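Local structure of probable O-methyltransferase (Mycobacterium tuberculosis, 6JCL) at the interface of chains A and B. The protein catalyses the metal-dependent transfer of a methyl group from S-adenosyl-L-methionine to a hydroxyl of catechol-like compounds, and works as a homodimer. Sequence-based numbering; all coordinates share one arbitrary frame. Chains: chain A/B, Probable O-methyltransferase.

Contact 1: the interface of chains A and B. Residues chain A 199-201, 216-218; chain B 20, 50-51, 54.
B:Leu54, on helix 46-58, pushes its isobutyl tip against the paired strands 198-206 and 212-219 of chain A. Its CG lies anti to its own carbonyl carbon (chi1 -62°), which points the branched tip at the strands, where its two methyls find different neighbours. CD1 sits over the backbone, 3.8 Å from A:Ala200 CA and near A:Thr201 CG2, while CD2 reaches A:Leu218 CG at 3.8 Å and A:Asp199 CB. A:Leu216 CD2 closes in on B:Leu54 CB from alongside. One turn back on the same helix, B:Lys50 runs antiparallel past A:Thr201, its CG 3.7 Å from A:Thr201 CB, and bends at chi2 and chi4 to bring its ammonium to the strand edge. There NZ donates to the A:Ala200 carbonyl O at 3.0 Å. NZ also forms a salt bridge to A:Asp199 OD1 at 2.8 Å, coming from above the carboxylate plane (48° out of it); A:Asp199 is poorly ordered, so this bridge may be mobile. A water joins A:Ala200 N to B:Leu20 O, and B:Leu20 CD1 packs 3.8 Å from A:Thr201 CA. The apolar leucine contacts and the lysine's polar grip together dock helix 46-58 onto the partner's sheet, helping to hold the homodimer.

Contact 2: the interface of chains A and B. Residues chain A 173-174, 186, 189-190; chain B 15.
The phenyl ring of B:Phe15, projecting from helix 9-21, points tip-first between side chains of the 3-10 helix 169-174 and helix 180-194 of chain A. CG stands anti to the backbone N (chi1 172°), carrying the ring away from its own helix and into the partner. Its CE1 corner lies over the rim of one guanidinium face of A:Arg186, 3.4 Å from the plane. The planes are 26° apart and the groups are offset, so the approach is made through this corner; the nearest pair is B:Phe15 CE1 and A:Arg186 NH2 at 3.5 Å. A:Arg186 arrives with its chain extended from CG to NE, and its NH2 donates to the main-chain O of A:Ile173 at 2.8 Å. This bond within chain A helps fix the rotation of the guanidinium and keep one face turned to the ring. Around the phenyl, A:Ile173 CD1 touches CD2 of B:Phe15 at 4.1 Å, A:Leu174 CD1 lies alongside B:Phe15 CB and CG, and A:Gln190 comes across the tip, its CG 4.1 Å from B:Phe15 CZ. No polar bond crosses here: the contact appears to rest on shape and dispersion, perhaps helped by the arginine's charge over the aromatic edge. The site thus receives the first helix of the partner and helps keep the two subunits in register within the homodimer.

Contact 3: the interface of chains A and B. Residues chain A 7, 11-12; chain B 171, 174-175, 211.
This is an apolar patch of the homodimer interface, where the N-terminal arm of chain A is laid on loops of chain B; no hydrogen bond crosses it, and it ties the arm to the partner subunit. A:Pro7 is the wedge. Its ring CG packs 3.8 Å from B:Leu174 CB and equally far from B:Ala175 CB, with the main chain of B:Gly171 alongside. B:Trp211 presents the edge of its indole to the carbonyl group of A:Pro7: the carbonyl carbon lies in the ring plane, and CH2 is 3.5 Å from A:Pro7 O. B:Gly171 N of its own chain lies over one face of the indole, offset toward the rim. B:Leu174 has CG anti to its carbonyl carbon (chi1 -70°), which lets CD1 reach the first turn of helix 9-21, 3.5 Å from the main-chain A:Asp11 O and 3.9 Å from A:Val12 CA. A:Val12 runs opposite to the indole and sets CG2 3.9 Å from B:Trp211 CZ2, between the tryptophan and the leucine. On the chain A side the patch spans the segment before helix 9-21 and the start of that helix; on the chain B side it combines the short 3-10 turn 169-171 and the residues after it with B:Trp211, just ahead of strand 212-219.

Contact 1: the interface of chains A and B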
loop_
_atom_site.group_PDB
_atom_site.type_symbol
_atom_site.label_atom_id
_atom_site.label_comp_id
_atom_site.label_asym_id
_atom_site.label_seq_id
_atom_site.Cartn_x
_atom_site.Cartn_y
_atom_site.Cartn_z
ATOM N N ASP A 199 -10.073 -7.348 -8.214
ATOM C CA ASP A 199 -8.779 -7.158 -8.852
ATOM C C ASP A 199 -7.774 -6.977 -7.732
ATOM O O ASP A 199 -7.925 -6.067 -6.914
ATOM C CB ASP A 199 -8.795 -5.949 -9.785
ATOM C CG ASP A 199 -7.852 -6.109 -10.950
ATOM O OD1 ASP A 199 -7.345 -7.240 -11.147
ATOM O OD2 ASP A 199 -7.633 -5.116 -11.680
ATOM N N ALA A 200 -6.754 -7.838 -7.679
ATOM C CA ALA A 200 -5.973 -7.976 -6.455
ATOM C C ALA A 200 -4.480 -7.986 -6.729
ATOM O O ALA A 200 -4.028 -8.357 -7.822
ATOM C CB ALA A 200 -6.340 -9.281 -5.723
ATOM N N THR A 201 -3.727 -7.575 -5.708
ATOM C CA THR A 201 -2.285 -7.735 -5.657
ATOM C C THR A 201 -1.894 -8.144 -4.238
ATOM O O THR A 201 -2.696 -8.068 -3.308
ATOM C CB THR A 201 -1.562 -6.450 -6.092
ATOM O OG1 THR A 201 -0.173 -6.741 -6.316
ATOM C CG2 THR A 201 -1.683 -5.375 -5.010
ATOM N N LEU A 216 -4.239 -6.712 -1.269
ATOM C CA LEU A 216 -5.067 -5.522 -1.463
ATOM C C LEU A 216 -5.873 -5.729 -2.725
ATOM O O LEU A 216 -5.315 -6.082 -3.760
ATOM C CB LEU A 216 -4.206 -4.254 -1.554
ATOM C CG LEU A 216 -4.998 -2.914 -1.589
ATOM C CD1 LEU A 216 -4.254 -1.769 -0.902
ATOM C CD2 LEU A 216 -5.301 -2.545 -3.020
ATOM N N ALA A 217 -7.188 -5.525 -2.646
ATOM C CA ALA A 217 -8.042 -5.737 -3.803
ATOM C C ALA A 217 -9.037 -4.595 -3.948
ATOM O O ALA A 217 -9.420 -3.957 -2.964
ATOM C CB ALA A 217 -8.792 -7.065 -3.690
ATOM N N LEU A 218 -9.450 -4.344 -5.191
ATOM C CA LEU A 218 -10.556 -3.439 -5.464
ATOM C C LEU A 218 -11.788 -4.259 -5.781
ATOM O O LEU A 218 -11.702 -5.265 -6.490
ATOM C CB LEU A 218 -10.240 -2.517 -6.635
ATOM C CG LEU A 218 -9.130 -1.498 -6.393
ATOM C CD1 LEU A 218 -9.074 -0.524 -7.566
ATOM C CD2 LEU A 218 -9.322 -0.729 -5.088
ATOM N N LEU B 20 -2.370 -13.846 -9.042
ATOM C CA LEU B 20 -3.102 -12.592 -8.945
ATOM C C LEU B 20 -2.987 -11.696 -10.168
ATOM O O LEU B 20 -3.849 -10.839 -10.353
ATOM C CB LEU B 20 -2.632 -11.790 -7.721
ATOM C CG LEU B 20 -2.785 -12.499 -6.368
ATOM C CD1 LEU B 20 -2.221 -11.548 -5.283
ATOM C CD2 LEU B 20 -4.226 -12.855 -6.098
ATOM N N LYS B 50 0.948 -3.685 -10.145
ATOM C CA LYS B 50 -0.478 -3.843 -9.882
ATOM C C LYS B 50 -0.904 -3.028 -8.664
ATOM O O LYS B 50 -2.009 -2.468 -8.643
ATOM C CB LYS B 50 -0.833 -5.311 -9.707
ATOM C CG LYS B 50 -2.329 -5.510 -9.570
ATOM C CD LYS B 50 -2.806 -6.557 -10.552
ATOM C CE LYS B 50 -4.311 -6.651 -10.587
ATOM N NZ LYS B 50 -4.674 -8.080 -10.725
ATOM N N PHE B 51 -0.031 -2.929 -7.654
ATOM C CA PHE B 51 -0.310 -2.065 -6.513
ATOM C C PHE B 51 -0.522 -0.610 -6.954
ATOM O O PHE B 51 -1.483 0.043 -6.531
ATOM C CB PHE B 51 0.835 -2.173 -5.493
ATOM C CG PHE B 51 0.694 -1.233 -4.328
ATOM C CD1 PHE B 51 1.220 0.056 -4.393
ATOM C CD2 PHE B 51 0.042 -1.632 -3.172
ATOM C CE1 PHE B 51 1.100 0.926 -3.315
ATOM C CE2 PHE B 51 -0.084 -0.757 -2.092
ATOM C CZ PHE B 51 0.443 0.518 -2.173
ATOM N N LEU B 54 -3.924 -0.427 -8.673
ATOM C CA LEU B 54 -5.060 -0.464 -7.771
ATOM C C LEU B 54 -5.107 0.775 -6.888
ATOM O O LEU B 54 -6.199 1.232 -6.537
ATOM C CB LEU B 54 -5.029 -1.741 -6.914
ATOM C CG LEU B 54 -5.121 -3.059 -7.695
ATOM C CD1 LEU B 54 -5.036 -4.269 -6.748
ATOM C CD2 LEU B 54 -6.408 -3.131 -8.525
HETATM O O HOH W 1 -6.428 -10.288 -9.224
#

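Contact 2: the interface of chains A and B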
loop_
_atom_site.group_PDB
_atom_site.type_symbol
_atom_site.label_atom_id
_atom_site.label_comp_id
_atom_site.label_asym_id
_atom_site.label_seq_id
_atom_site.Cartn_x
_atom_site.Cartn_y
_atom_site.Cartn_z
ATOM N N ILE A 173 3.173 -20.242 2.579
ATOM C CA ILE A 173 2.143 -20.488 1.579
ATOM C C ILE A 173 2.660 -21.354 0.443
ATOM O O ILE A 173 1.861 -21.906 -0.314
ATOM C CB ILE A 173 1.579 -19.168 1.003
ATOM C CG1 ILE A 173 2.697 -18.292 0.441
ATOM C CG2 ILE A 173 0.783 -18.388 2.065
ATOM C CD1 ILE A 173 2.162 -17.151 -0.492
ATOM N N LEU A 174 3.978 -21.520 0.330
ATOM C CA LEU A 174 4.568 -22.399 -0.682
ATOM C C LEU A 174 4.900 -23.783 -0.131
ATOM O O LEU A 174 5.313 -24.658 -0.897
ATOM C CB LEU A 174 5.839 -21.772 -1.265
ATOM C CG LEU A 174 5.682 -20.721 -2.375
ATOM C CD1 LEU A 174 4.466 -19.865 -2.188
ATOM C CD2 LEU A 174 6.938 -19.876 -2.497
ATOM N N ARG A 186 -2.753 -19.268 1.590
ATOM C CA ARG A 186 -2.615 -19.699 0.204
ATOM C C ARG A 186 -3.975 -19.819 -0.469
ATOM O O ARG A 186 -4.150 -19.381 -1.614
ATOM C CB ARG A 186 -1.857 -21.030 0.139
ATOM C CG ARG A 186 -1.700 -21.582 -1.272
ATOM C CD ARG A 186 -1.049 -22.971 -1.241
ATOM N NE ARG A 186 -0.918 -23.579 -2.561
ATOM C CZ ARG A 186 0.138 -23.421 -3.351
ATOM N NH1 ARG A 186 0.182 -24.020 -4.533
ATOM N NH2 ARG A 186 1.147 -22.650 -2.965
ATOM N N LEU A 189 -5.404 -16.328 -1.215
ATOM C CA LEU A 189 -4.818 -15.699 -2.394
ATOM C C LEU A 189 -5.355 -16.331 -3.679
ATOM O O LEU A 189 -5.641 -15.632 -4.668
ATOM C CB LEU A 189 -3.292 -15.803 -2.327
ATOM C CG LEU A 189 -2.622 -14.983 -1.214
ATOM C CD1 LEU A 189 -1.162 -15.435 -1.064
ATOM C CD2 LEU A 189 -2.697 -13.506 -1.537
ATOM N N GLN A 190 -5.500 -17.653 -3.687
ATOM C CA GLN A 190 -6.037 -18.305 -4.877
ATOM C C GLN A 190 -7.482 -17.890 -5.123
ATOM O O GLN A 190 -7.878 -17.636 -6.272
ATOM C CB GLN A 190 -5.905 -19.817 -4.727
ATOM C CG GLN A 190 -4.436 -20.241 -4.812
ATOM C CD GLN A 190 -4.245 -21.735 -4.623
ATOM O OE1 GLN A 190 -4.860 -22.347 -3.755
ATOM N NE2 GLN A 190 -3.387 -22.328 -5.451
ATOM N N PHE B 15 4.734 -17.093 -7.483
ATOM C CA PHE B 15 3.408 -17.604 -7.172
ATOM C C PHE B 15 2.367 -16.490 -7.213
ATOM O O PHE B 15 1.277 -16.675 -7.768
ATOM C CB PHE B 15 3.429 -18.285 -5.798
ATOM C CG PHE B 15 2.065 -18.682 -5.300
ATOM C CD1 PHE B 15 1.453 -19.837 -5.750
ATOM C CD2 PHE B 15 1.380 -17.861 -4.414
ATOM C CE1 PHE B 15 0.191 -20.197 -5.299
ATOM C CE2 PHE B 15 0.118 -18.208 -3.961
ATOM C CZ PHE B 15 -0.480 -19.374 -4.407
#

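Contact 3: the interface of chains A and B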
loop_
_atom_site.group_PDB
_atom_site.type_symbol
_atom_site.label_atom_id
_atom_site.label_comp_id
_atom_site.label_asym_id
_atom_site.label_seq_id
_atom_site.Cartn_x
_atom_site.Cartn_y
_atom_site.Cartn_z
ATOM N N PRO A 7 22.236 -3.880 9.693
ATOM C CA PRO A 7 20.842 -3.593 10.040
ATOM C C PRO A 7 19.904 -4.693 9.565
ATOM O O PRO A 7 20.113 -5.339 8.534
ATOM C CB PRO A 7 20.561 -2.253 9.341
ATOM C CG PRO A 7 21.933 -1.622 9.193
ATOM C CD PRO A 7 22.847 -2.789 8.910
ATOM N N ASP A 11 15.279 -3.270 13.081
ATOM C CA ASP A 11 16.027 -2.029 13.297
ATOM C C ASP A 11 15.534 -0.922 12.379
ATOM O O ASP A 11 15.410 0.236 12.796
ATOM C CB ASP A 11 17.519 -2.224 13.021
ATOM C CG ASP A 11 18.198 -3.183 13.981
ATOM O OD1 ASP A 11 17.836 -3.217 15.170
ATOM O OD2 ASP A 11 19.095 -3.914 13.515
ATOM N N VAL A 12 15.300 -1.255 11.111
ATOM C CA VAL A 12 14.809 -0.264 10.161
ATOM C C VAL A 12 13.429 0.233 10.579
ATOM O O VAL A 12 13.162 1.439 10.549
ATOM C CB VAL A 12 14.804 -0.845 8.742
ATOM C CG1 VAL A 12 14.089 0.118 7.781
ATOM C CG2 VAL A 12 16.244 -1.077 8.297
ATOM N N GLY B 171 18.421 -2.054 3.902
ATOM C CA GLY B 171 18.862 -1.558 5.183
ATOM C C GLY B 171 19.996 -0.562 5.101
ATOM O O GLY B 171 20.479 -0.106 6.148
ATOM N N LEU B 174 20.364 2.653 7.225
ATOM C CA LEU B 174 20.861 2.630 8.591
ATOM C C LEU B 174 22.334 2.262 8.695
ATOM O O LEU B 174 22.884 2.302 9.793
ATOM C CB LEU B 174 20.063 1.645 9.450
ATOM C CG LEU B 174 18.623 1.971 9.827
ATOM C CD1 LEU B 174 18.269 1.205 11.092
ATOM C CD2 LEU B 174 18.421 3.463 9.995
ATOM N N ALA B 175 22.960 1.849 7.608
ATOM C CA ALA B 175 24.323 1.339 7.622
ATOM C C ALA B 175 25.271 2.385 7.050
ATOM O O ALA B 175 24.892 3.210 6.215
ATOM C CB ALA B 175 24.422 0.036 6.811
ATOM N N TRP B 211 15.262 -6.860 -0.751
ATOM C CA TRP B 211 14.783 -6.113 0.412
ATOM C C TRP B 211 14.849 -4.620 0.098
ATOM O O TRP B 211 15.933 -4.048 -0.044
ATOM C CB TRP B 211 15.617 -6.478 1.646
ATOM C CG TRP B 211 15.324 -5.659 2.917
ATOM C CD1 TRP B 211 14.176 -4.950 3.214
ATOM C CD2 TRP B 211 16.192 -5.501 4.041
ATOM N NE1 TRP B 211 14.298 -4.367 4.447
ATOM C CE2 TRP B 211 15.523 -4.688 4.976
ATOM C CE3 TRP B 211 17.480 -5.969 4.347
ATOM C CZ2 TRP B 211 16.098 -4.328 6.202
ATOM C CZ3 TRP B 211 18.055 -5.621 5.574
ATOM C CH2 TRP B 211 17.364 -4.800 6.482
#

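Contacts 1 and 2 have C-alpha centres about 15 Å apart, and contact 3 lies about 28 Å from each. Helix 9-21 links all three: chain B's copy supplies its last turn to contact 1 and its middle to contact 2, while chain A's copy starts in contact 3. A:Leu174 serves contact 2 and B:Leu174 contact 3, and strands 198-206 and 212-219 follow helix 180-194 in sequence. Because the dimer is two-fold symmetric, each contact recurs with chains exchanged, so each subunit's N-terminal region is probably held at several points by the other.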